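Local structure of glucoamylase (Thermoanaerobacterium thermosaccharolyticum, 1LF6) at residues A[16-21]-A[223-228]; A[116-121]-A[137-142]; A[409-414]-A[459-464]. The protein hydrolyses terminal 1,4-linked alpha-D-glucose units one after another from the non-reducing ends of glucan chains, releasing beta-D-glucose, as a member of glycoside hydrolase family 15. All blocks are in the same frame, centred on the assembly; numbering follows the deposited sequence.

In the fold
Contacts 1 and 2 belong to the N-terminal beta-sandwich region and reach the same antiparallel sheet, with centres about 32 Å apart; along the chain contact 2 is nested inside the loop closed by contact 1. Contact 3 lies in the helical family 15 region, across the chain's centre, its own centre about 60 Å from those of the other two. Contact 1 is a surface contact in which one buried carboxylate binds backbone N-H groups of a loop. Contact 2, partly buried, is regular strand pairing with apolar side chains on one face and a salt bridge on the other. Contact 3, also partly buried, joins an interhelical loop to a helix mainly through tyrosine rings and aliphatic groups.

Contact 1 (A[16-21]-A[223-228]); sequences RFNNIS and YDSARG
Tyr-223 meets Ile-20 at the rim of its ring, where Ile-20 CG2 lies in the ring plane, 3.8 Å from Tyr-223 CD1; Ser-21 O comes obliquely to the same CD1. Next along the chain, Asp-224 N donates a nearly straight bond to Ile-20 O (2.9 Å, 173°). Chi1 of 63° sets Asp-224 CG between the backbone N and the carbonyl carbon, and the carboxylate beyond it reaches the 16-21 loop. Asp-224 OD1 accepts Asn-19 N on its syn lone pair at 2.8 Å, while Asp-224 OD2 takes Ile-20 N from above the carboxylate plane at 3.2 Å. This is a buried carboxylate bound by two successive backbone N-H groups; it joins the loop after strand 14-16 to the residue just before strand 225-228 in the beta sandwich. Water 2 donates to both Asp-224 OD1 and Asn-19 OD1, and the Phe-17 ring presents its edge, CD2 lying 3.4 Å from Asp-224 OD1. An alanine in place of Asp-224 would probably leave Asn-19 N and Ile-20 N without their acceptor and the loop freer to shift. Ser-225 follows, its CB pointing toward the loop and lying 3.8 Å from Ser-21 OG.

Contact 2 (A[116-121]-A[137-142]); sequences GRYRIT and AKFEAL
The guanidinium of Arg-119 has Leu-142 CD2 over one face, 3.4 Å above the plane and offset toward the rim, and Glu-140 OE2 at its edge. The bond from Arg-119 NH2 to Glu-140 OE2 (3.0 Å) forms a salt bridge, with OE2 tilted 19° from the guanidinium plane and NH2 above the carboxylate plane; the guanidinium and carboxylate planes are 76° apart. A bend at chi3 (-64°) turns NE of Arg-119 out of the line of its chain. On the other face of the hairpin, the Phe-139 ring reaches across to Tyr-118 CB, which lies obliquely 3.5 Å from Phe-139 CZ, while Ile-120 CG1 meets Phe-139 CD2 at 4.0 Å. The Phe-139 and Tyr-118 side chains cross at about a right angle.

Strands 118-126 and 132-141 are antiparallel neighbours. Arg-119 with Glu-140 and Thr-121 with Lys-138 are hydrogen-bonded pairs, the bond from Arg-119 N to Glu-140 O being weak; Tyr-118 with Ala-141 and Ile-120 with Phe-139 are non-hydrogen-bonded pairs. Beyond the Tyr-118 and Ala-141 pair, Leu-142 N donates to Arg-117 O at 2.8 Å from above the carbonyl plane. Thr-121 and Lys-138 lie side by side, with Lys-138 CE 3.5 Å from Thr-121 CB. Water 3 bonds to Thr-121 OG1 and lies near Glu-140 OE2, a link that is doubtful because that distance is very short.

Tyr-118, Ile-120 and Phe-139 pack on Phe-77 and Val-79 of strand 70-80, which belongs to the second sheet of the beta sandwich. The hairpin is thus two-sided: its apolar face meets that sheet, while on the face carrying Arg-119, Thr-121, Lys-138 and Glu-140 the carboxylate of Glu-140 would probably offset part of the positive charge of Arg-119 and, at longer range, of Lys-138.

Contact 3 (A[409-414]-A[459-464]); sequences KRYDLY and AYIAEQ
Tyr-411 lies between Gln-464 and its own loop: Gln-464 CG sits 3.9 Å above the centre of one ring face, a CH-pi contact, and Lys-409 O lies over the centre of the opposite face. A bend at chi2 (-66°) brings Gln-464 CD over the same ring, and the amide plane is turned only 14° from it. Ile-461 CG1 meets the ring edge, 4.0 Å from Tyr-411 CD1. Tyr-411 OH reaches the rim of Tyr-460, 3.3 Å from Tyr-460 CE2, and shares water 4 with Tyr-460 OH, weakly on the latter's side. Tyr-414 slides past Ile-461, CD1 3.6 Å from Ile-461 CG2, and its CE1 comes within 3.4 Å of Ala-462 CA.

Asp-467 binds Tyr-414 OH, and Asn-465 ND2 donates to both Tyr-411 O and Ile-461 O, joining the two backbones. Within the loop, Arg-410 grips Asp-412 side-on through NE and NH2, and NH2 also forms a salt bridge with Asp-366. A Schellman motif at Lys-409 ends helix 395-407, and Leu-413 is the N-cap of helix 414-428; the segment between them is a short interhelical loop packed against the C-terminal end of helix 445-464, an arrangement belonging to the (alpha/alpha) barrel of helical hairpins in family 15.

Contact 1 (A[16-21]-A[223-228])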
loop_
_atom_site.group_PDB
_atom_site.type_symbol
_atom_site.label_atom_id
_atom_site.label_comp_id
_atom_site.label_asym_id
_atom_site.label_seq_id
_atom_site.Cartn_x
_atom_site.Cartn_y
_atom_site.Cartn_z
ATOM N N ARG A 16 -3.592 -5.826 38.396
ATOM C CA ARG A 16 -2.669 -6.699 37.678
ATOM C C ARG A 16 -2.239 -7.853 38.580
ATOM O O ARG A 16 -2.175 -7.710 39.800
ATOM C CB ARG A 16 -1.445 -5.903 37.209
ATOM C CG ARG A 16 -0.473 -6.699 36.345
ATOM C CD ARG A 16 0.585 -5.791 35.735
ATOM N NE ARG A 16 1.608 -6.547 35.012
ATOM C CZ ARG A 16 2.607 -5.994 34.328
ATOM N NH1 ARG A 16 3.489 -6.764 33.706
ATOM N NH2 ARG A 16 2.723 -4.673 34.261
ATOM N N PHE A 17 -1.954 -8.998 37.974
ATOM C CA PHE A 17 -1.543 -10.174 38.727
ATOM C C PHE A 17 -0.569 -11.039 37.936
ATOM O O PHE A 17 -0.739 -11.240 36.732
ATOM C CB PHE A 17 -2.766 -11.013 39.101
ATOM C CG PHE A 17 -3.672 -11.310 37.939
ATOM C CD1 PHE A 17 -4.662 -10.407 37.565
ATOM C CD2 PHE A 17 -3.523 -12.480 37.205
ATOM C CE1 PHE A 17 -5.493 -10.667 36.478
ATOM C CE2 PHE A 17 -4.347 -12.749 36.115
ATOM C CZ PHE A 17 -5.334 -11.841 35.751
ATOM N N ASN A 18 0.453 -11.542 38.620
ATOM C CA ASN A 18 1.447 -12.401 37.988
ATOM C C ASN A 18 1.476 -13.728 38.734
ATOM O O ASN A 18 2.385 -14.010 39.518
ATOM C CB ASN A 18 2.826 -11.731 38.008
ATOM C CG ASN A 18 3.881 -12.552 37.293
ATOM O OD1 ASN A 18 3.595 -13.211 36.292
ATOM N ND2 ASN A 18 5.110 -12.508 37.795
ATOM N N ASN A 19 0.459 -14.540 38.473
ATOM C CA ASN A 19 0.313 -15.835 39.112
ATOM C C ASN A 19 1.234 -16.901 38.532
ATOM O O ASN A 19 1.836 -17.679 39.275
ATOM C CB ASN A 19 -1.146 -16.286 39.005
ATOM C CG ASN A 19 -2.107 -15.312 39.671
ATOM O OD1 ASN A 19 -3.149 -14.971 39.109
ATOM N ND2 ASN A 19 -1.761 -14.862 40.875
ATOM N N ILE A 20 1.346 -16.935 37.207
ATOM C CA ILE A 20 2.185 -17.924 36.540
ATOM C C ILE A 20 2.838 -17.342 35.283
ATOM O O ILE A 20 2.154 -16.900 34.360
ATOM C CB ILE A 20 1.350 -19.157 36.130
ATOM C CG1 ILE A 20 0.469 -19.598 37.303
ATOM C CG2 ILE A 20 2.271 -20.300 35.721
ATOM C CD1 ILE A 20 -0.842 -20.228 36.873
ATOM N N SER A 21 4.166 -17.345 35.250
ATOM C CA SER A 21 4.892 -16.822 34.102
ATOM C C SER A 21 5.198 -17.934 33.111
ATOM O O SER A 21 5.406 -19.084 33.499
ATOM C CB SER A 21 6.197 -16.166 34.553
ATOM O OG SER A 21 5.943 -15.106 35.449
ATOM N N TYR A 223 -0.663 -19.320 31.284
ATOM C CA TYR A 223 0.310 -18.312 31.683
ATOM C C TYR A 223 -0.291 -16.917 31.600
ATOM O O TYR A 223 -1.104 -16.637 30.722
ATOM C CB TYR A 223 1.537 -18.393 30.777
ATOM C CG TYR A 223 2.178 -19.760 30.726
ATOM C CD1 TYR A 223 2.620 -20.389 31.891
ATOM C CD2 TYR A 223 2.380 -20.409 29.510
ATOM C CE1 TYR A 223 3.251 -21.627 31.842
ATOM C CE2 TYR A 223 3.010 -21.644 29.450
ATOM C CZ TYR A 223 3.446 -22.247 30.618
ATOM O OH TYR A 223 4.091 -23.462 30.560
ATOM N N ASP A 224 0.110 -16.042 32.516
ATOM C CA ASP A 224 -0.397 -14.677 32.519
ATOM C C ASP A 224 0.739 -13.670 32.424
ATOM O O ASP A 224 0.566 -12.490 32.733
ATOM C CB ASP A 224 -1.241 -14.416 33.779
ATOM C CG ASP A 224 -0.442 -14.541 35.073
ATOM O OD1 ASP A 224 -1.070 -14.523 36.153
ATOM O OD2 ASP A 224 0.803 -14.648 35.023
ATOM N N SER A 225 1.899 -14.141 31.978
ATOM C CA SER A 225 3.076 -13.290 31.843
ATOM C C SER A 225 4.112 -13.921 30.914
ATOM O O SER A 225 4.330 -15.132 30.942
ATOM C CB SER A 225 3.696 -13.048 33.223
ATOM O OG SER A 225 4.879 -12.277 33.137
ATOM N N ALA A 226 4.743 -13.092 30.086
ATOM C CA ALA A 226 5.761 -13.557 29.145
ATOM C C ALA A 226 6.385 -12.370 28.415
ATOM O O ALA A 226 5.779 -11.297 28.336
ATOM C CB ALA A 226 5.144 -14.527 28.139
ATOM N N ARG A 227 7.597 -12.557 27.895
ATOM C CA ARG A 227 8.282 -11.494 27.161
ATOM C C ARG A 227 9.190 -12.049 26.073
ATOM O O ARG A 227 10.113 -12.815 26.347
ATOM C CB ARG A 227 9.094 -10.606 28.110
ATOM C CG ARG A 227 9.748 -9.428 27.404
ATOM C CD ARG A 227 10.184 -8.352 28.371
ATOM N NE ARG A 227 11.202 -8.828 29.295
ATOM C CZ ARG A 227 11.708 -8.100 30.284
ATOM N NH1 ARG A 227 11.285 -6.857 30.471
ATOM N NH2 ARG A 227 12.635 -8.613 31.082
ATOM N N GLY A 228 8.914 -11.644 24.837
ATOM C CA GLY A 228 9.683 -12.091 23.689
ATOM C C GLY A 228 8.725 -12.237 22.522
ATOM O O GLY A 228 7.839 -11.395 22.341
HETATM O O HOH W 1 0.086 -10.515 34.423
HETATM O O HOH W 2 -3.359 -15.654 36.129
#

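Contact 2 (A[116-121]-A[137-142])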
loop_
_atom_site.group_PDB
_atom_site.type_symbol
_atom_site.label_atom_id
_atom_site.label_comp_id
_atom_site.label_asym_id
_atom_site.label_seq_id
_atom_site.Cartn_x
_atom_site.Cartn_y
_atom_site.Cartn_z
ATOM N N GLY A 116 -15.736 -28.600 5.835
ATOM C CA GLY A 116 -17.141 -28.327 6.079
ATOM C C GLY A 116 -17.685 -28.670 7.451
ATOM O O GLY A 116 -18.822 -29.128 7.571
ATOM N N ARG A 117 -16.890 -28.439 8.489
ATOM C CA ARG A 117 -17.325 -28.735 9.846
ATOM C C ARG A 117 -17.801 -27.478 10.563
ATOM O O ARG A 117 -18.718 -27.533 11.382
ATOM C CB ARG A 117 -16.183 -29.389 10.628
ATOM C CG ARG A 117 -15.705 -30.698 10.009
ATOM C CD ARG A 117 -14.415 -31.199 10.634
ATOM N NE ARG A 117 -13.367 -30.180 10.601
ATOM C CZ ARG A 117 -12.067 -30.434 10.722
ATOM N NH1 ARG A 117 -11.640 -31.681 10.879
ATOM N NH2 ARG A 117 -11.195 -29.438 10.696
ATOM N N TYR A 118 -17.184 -26.345 10.248
ATOM C CA TYR A 118 -17.557 -25.088 10.883
ATOM C C TYR A 118 -17.559 -23.911 9.913
ATOM O O TYR A 118 -17.175 -24.036 8.748
ATOM C CB TYR A 118 -16.604 -24.771 12.038
ATOM C CG TYR A 118 -15.184 -24.516 11.589
ATOM C CD1 TYR A 118 -14.270 -25.563 11.459
ATOM C CD2 TYR A 118 -14.765 -23.230 11.244
ATOM C CE1 TYR A 118 -12.972 -25.333 10.997
ATOM C CE2 TYR A 118 -13.473 -22.990 10.778
ATOM C CZ TYR A 118 -12.583 -24.046 10.655
ATOM O OH TYR A 118 -11.314 -23.815 10.178
ATOM N N ARG A 119 -17.992 -22.762 10.421
ATOM C CA ARG A 119 -18.044 -21.530 9.647
ATOM C C ARG A 119 -17.936 -20.367 10.618
ATOM O O ARG A 119 -18.632 -20.328 11.632
ATOM C CB ARG A 119 -19.364 -21.429 8.880
ATOM C CG ARG A 119 -19.499 -20.165 8.040
ATOM C CD ARG A 119 -20.947 -19.912 7.680
ATOM N NE ARG A 119 -21.488 -20.969 6.836
ATOM C CZ ARG A 119 -22.781 -21.264 6.747
ATOM N NH1 ARG A 119 -23.184 -22.241 5.949
ATOM N NH2 ARG A 119 -23.668 -20.588 7.467
ATOM N N ILE A 120 -17.050 -19.427 10.318
ATOM C CA ILE A 120 -16.877 -18.262 11.173
ATOM C C ILE A 120 -17.153 -17.006 10.356
ATOM O O ILE A 120 -16.595 -16.825 9.272
ATOM C CB ILE A 120 -15.441 -18.190 11.747
ATOM C CG1 ILE A 120 -15.146 -19.441 12.581
ATOM C CG2 ILE A 120 -15.285 -16.943 12.606
ATOM C CD1 ILE A 120 -13.761 -19.458 13.210
ATOM N N THR A 121 -18.024 -16.147 10.870
ATOM C CA THR A 121 -18.364 -14.912 10.175
ATOM C C THR A 121 -17.885 -13.724 11.001
ATOM O O THR A 121 -18.100 -13.677 12.212
ATOM C CB THR A 121 -19.885 -14.811 9.950
ATOM O OG1 THR A 121 -20.321 -15.941 9.187
ATOM C CG2 THR A 121 -20.236 -13.528 9.202
ATOM N N ALA A 137 -17.834 -11.558 15.855
ATOM C CA ALA A 137 -17.704 -12.871 15.251
ATOM C C ALA A 137 -18.763 -13.815 15.784
ATOM O O ALA A 137 -19.256 -13.649 16.899
ATOM C CB ALA A 137 -16.315 -13.436 15.527
ATOM N N LYS A 138 -19.112 -14.801 14.967
ATOM C CA LYS A 138 -20.091 -15.807 15.336
ATOM C C LYS A 138 -19.605 -17.140 14.784
ATOM O O LYS A 138 -19.131 -17.217 13.648
ATOM C CB LYS A 138 -21.469 -15.477 14.757
ATOM C CG LYS A 138 -21.561 -15.566 13.240
ATOM C CD LYS A 138 -23.007 -15.441 12.759
ATOM C CE LYS A 138 -23.085 -15.498 11.236
ATOM N NZ LYS A 138 -24.481 -15.378 10.717
ATOM N N PHE A 139 -19.710 -18.181 15.600
ATOM C CA PHE A 139 -19.279 -19.509 15.198
ATOM C C PHE A 139 -20.482 -20.376 14.879
ATOM O O PHE A 139 -21.480 -20.350 15.597
ATOM C CB PHE A 139 -18.449 -20.144 16.317
ATOM C CG PHE A 139 -17.993 -21.542 16.018
ATOM C CD1 PHE A 139 -18.783 -22.637 16.359
ATOM C CD2 PHE A 139 -16.779 -21.766 15.378
ATOM C CE1 PHE A 139 -18.371 -23.934 16.069
ATOM C CE2 PHE A 139 -16.356 -23.057 15.081
ATOM C CZ PHE A 139 -17.155 -24.145 15.427
ATOM N N GLU A 140 -20.387 -21.140 13.795
ATOM C CA GLU A 140 -21.474 -22.026 13.392
ATOM C C GLU A 140 -20.977 -23.444 13.174
ATOM O O GLU A 140 -20.007 -23.666 12.454
ATOM C CB GLU A 140 -22.116 -21.556 12.087
ATOM C CG GLU A 140 -22.721 -20.172 12.109
ATOM C CD GLU A 140 -23.436 -19.862 10.809
ATOM O OE1 GLU A 140 -24.541 -20.401 10.603
ATOM O OE2 GLU A 140 -22.888 -19.098 9.986
ATOM N N ALA A 141 -21.650 -24.405 13.792
ATOM C CA ALA A 141 -21.282 -25.803 13.625
ATOM C C ALA A 141 -22.025 -26.320 12.398
ATOM O O ALA A 141 -23.246 -26.487 12.435
ATOM C CB ALA A 141 -21.680 -26.603 14.857
ATOM N N LEU A 142 -21.296 -26.555 11.310
ATOM C CA LEU A 142 -21.910 -27.049 10.080
ATOM C C LEU A 142 -22.311 -28.509 10.227
ATOM O O LEU A 142 -23.408 -28.901 9.832
ATOM C CB LEU A 142 -20.960 -26.876 8.890
ATOM C CG LEU A 142 -20.657 -25.430 8.480
ATOM C CD1 LEU A 142 -19.811 -25.424 7.216
ATOM C CD2 LEU A 142 -21.958 -24.672 8.245
HETATM O O HOH W 3 -20.608 -18.254 10.692
#

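Contact 3 (A[409-414]-A[459-464])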
loop_
_atom_site.group_PDB
_atom_site.type_symbol
_atom_site.label_atom_id
_atom_site.label_comp_id
_atom_site.label_asym_id
_atom_site.label_seq_id
_atom_site.Cartn_x
_atom_site.Cartn_y
_atom_site.Cartn_z
ATOM N N LYS A 409 -2.636 25.122 -8.981
ATOM C CA LYS A 409 -2.524 26.573 -9.066
ATOM C C LYS A 409 -2.026 27.178 -7.764
ATOM O O LYS A 409 -2.464 28.254 -7.351
ATOM C CB LYS A 409 -3.871 27.189 -9.456
ATOM C CG LYS A 409 -4.316 26.801 -10.855
ATOM C CD LYS A 409 -5.600 27.499 -11.254
ATOM C CE LYS A 409 -5.994 27.135 -12.682
ATOM N NZ LYS A 409 -7.214 27.871 -13.128
ATOM N N ARG A 410 -1.100 26.475 -7.122
ATOM C CA ARG A 410 -0.520 26.928 -5.866
ATOM C C ARG A 410 0.725 27.757 -6.137
ATOM O O ARG A 410 1.847 27.344 -5.829
ATOM C CB ARG A 410 -0.173 25.718 -4.989
ATOM C CG ARG A 410 -1.393 24.966 -4.483
ATOM C CD ARG A 410 -2.159 25.824 -3.495
ATOM N NE ARG A 410 -1.303 26.222 -2.382
ATOM C CZ ARG A 410 -1.007 25.445 -1.346
ATOM N NH1 ARG A 410 -1.489 24.229 -1.254
ATOM N NH2 ARG A 410 -0.211 25.872 -0.396
ATOM N N TYR A 411 0.516 28.937 -6.707
ATOM C CA TYR A 411 1.614 29.841 -7.041
ATOM C C TYR A 411 2.247 30.446 -5.800
ATOM O O TYR A 411 3.286 31.110 -5.870
ATOM C CB TYR A 411 1.105 30.956 -7.960
ATOM C CG TYR A 411 0.273 30.449 -9.111
ATOM C CD1 TYR A 411 0.674 29.333 -9.846
ATOM C CD2 TYR A 411 -0.913 31.087 -9.474
ATOM C CE1 TYR A 411 -0.084 28.864 -10.915
ATOM C CE2 TYR A 411 -1.678 30.625 -10.543
ATOM C CZ TYR A 411 -1.259 29.517 -11.257
ATOM O OH TYR A 411 -2.001 29.064 -12.320
ATOM N N ASP A 412 1.615 30.209 -4.659
ATOM C CA ASP A 412 2.107 30.719 -3.385
ATOM C C ASP A 412 3.308 29.904 -2.907
ATOM O O ASP A 412 4.015 30.313 -1.994
ATOM C CB ASP A 412 0.986 30.646 -2.351
ATOM C CG ASP A 412 0.464 29.235 -2.169
ATOM O OD1 ASP A 412 0.735 28.624 -1.112
ATOM O OD2 ASP A 412 -0.209 28.729 -3.090
ATOM N N LEU A 413 3.539 28.752 -3.531
ATOM C CA LEU A 413 4.654 27.889 -3.139
ATOM C C LEU A 413 5.906 28.090 -3.992
ATOM O O LEU A 413 6.865 27.318 -3.898
ATOM C CB LEU A 413 4.222 26.420 -3.201
ATOM C CG LEU A 413 3.072 25.989 -2.286
ATOM C CD1 LEU A 413 2.742 24.526 -2.542
ATOM C CD2 LEU A 413 3.458 26.217 -0.824
ATOM N N TYR A 414 5.904 29.137 -4.811
ATOM C CA TYR A 414 7.037 29.413 -5.687
ATOM C C TYR A 414 8.377 29.539 -4.961
ATOM O O TYR A 414 9.352 28.891 -5.344
ATOM C CB TYR A 414 6.783 30.688 -6.503
ATOM C CG TYR A 414 7.923 31.031 -7.432
ATOM C CD1 TYR A 414 8.226 30.217 -8.523
ATOM C CD2 TYR A 414 8.726 32.148 -7.198
ATOM C CE1 TYR A 414 9.298 30.505 -9.355
ATOM C CE2 TYR A 414 9.802 32.446 -8.026
ATOM C CZ TYR A 414 10.084 31.619 -9.103
ATOM O OH TYR A 414 11.151 31.897 -9.920
ATOM N N ALA A 459 8.471 27.483 -14.967
ATOM C CA ALA A 459 8.559 28.735 -15.706
ATOM C C ALA A 459 7.216 29.456 -15.651
ATOM O O ALA A 459 7.165 30.678 -15.510
ATOM C CB ALA A 459 8.948 28.462 -17.151
ATOM N N TYR A 460 6.135 28.692 -15.762
ATOM C CA TYR A 460 4.785 29.248 -15.717
ATOM C C TYR A 460 4.541 29.905 -14.364
ATOM O O TYR A 460 4.056 31.031 -14.286
ATOM C CB TYR A 460 3.750 28.143 -15.919
ATOM C CG TYR A 460 2.315 28.630 -15.892
ATOM C CD1 TYR A 460 1.679 29.047 -17.061
ATOM C CD2 TYR A 460 1.591 28.670 -14.698
ATOM C CE1 TYR A 460 0.358 29.490 -17.045
ATOM C CE2 TYR A 460 0.269 29.113 -14.670
ATOM C CZ TYR A 460 -0.342 29.520 -15.847
ATOM O OH TYR A 460 -1.651 29.953 -15.830
ATOM N N ILE A 461 4.872 29.181 -13.300
ATOM C CA ILE A 461 4.687 29.686 -11.944
ATOM C C ILE A 461 5.594 30.883 -11.672
ATOM O O ILE A 461 5.204 31.813 -10.967
ATOM C CB ILE A 461 4.961 28.589 -10.898
ATOM C CG1 ILE A 461 3.955 27.447 -11.068
ATOM C CG2 ILE A 461 4.872 29.176 -9.494
ATOM C CD1 ILE A 461 4.199 26.270 -10.142
ATOM N N ALA A 462 6.802 30.859 -12.228
ATOM C CA ALA A 462 7.732 31.967 -12.042
ATOM C C ALA A 462 7.121 33.229 -12.641
ATOM O O ALA A 462 7.225 34.309 -12.063
ATOM C CB ALA A 462 9.059 31.666 -12.708
ATOM N N GLU A 463 6.484 33.085 -13.801
ATOM C CA GLU A 463 5.846 34.214 -14.469
ATOM C C GLU A 463 4.694 34.769 -13.639
ATOM O O GLU A 463 4.497 35.984 -13.576
ATOM C CB GLU A 463 5.337 33.801 -15.853
ATOM C CG GLU A 463 6.444 33.612 -16.877
ATOM C CD GLU A 463 5.920 33.255 -18.255
ATOM O OE1 GLU A 463 6.747 33.059 -19.175
ATOM O OE2 GLU A 463 4.683 33.168 -18.419
ATOM N N GLN A 464 3.938 33.878 -13.001
ATOM C CA GLN A 464 2.816 34.290 -12.163
ATOM C C GLN A 464 3.341 35.136 -11.014
ATOM O O GLN A 464 2.653 36.025 -10.515
ATOM C CB GLN A 464 2.083 33.067 -11.603
ATOM C CG GLN A 464 1.437 32.205 -12.670
ATOM C CD GLN A 464 0.305 32.914 -13.386
ATOM O OE1 GLN A 464 -0.071 32.546 -14.500
ATOM N NE2 GLN A 464 -0.256 33.931 -12.743
HETATM O O HOH W 4 -4.220 30.053 -13.476
#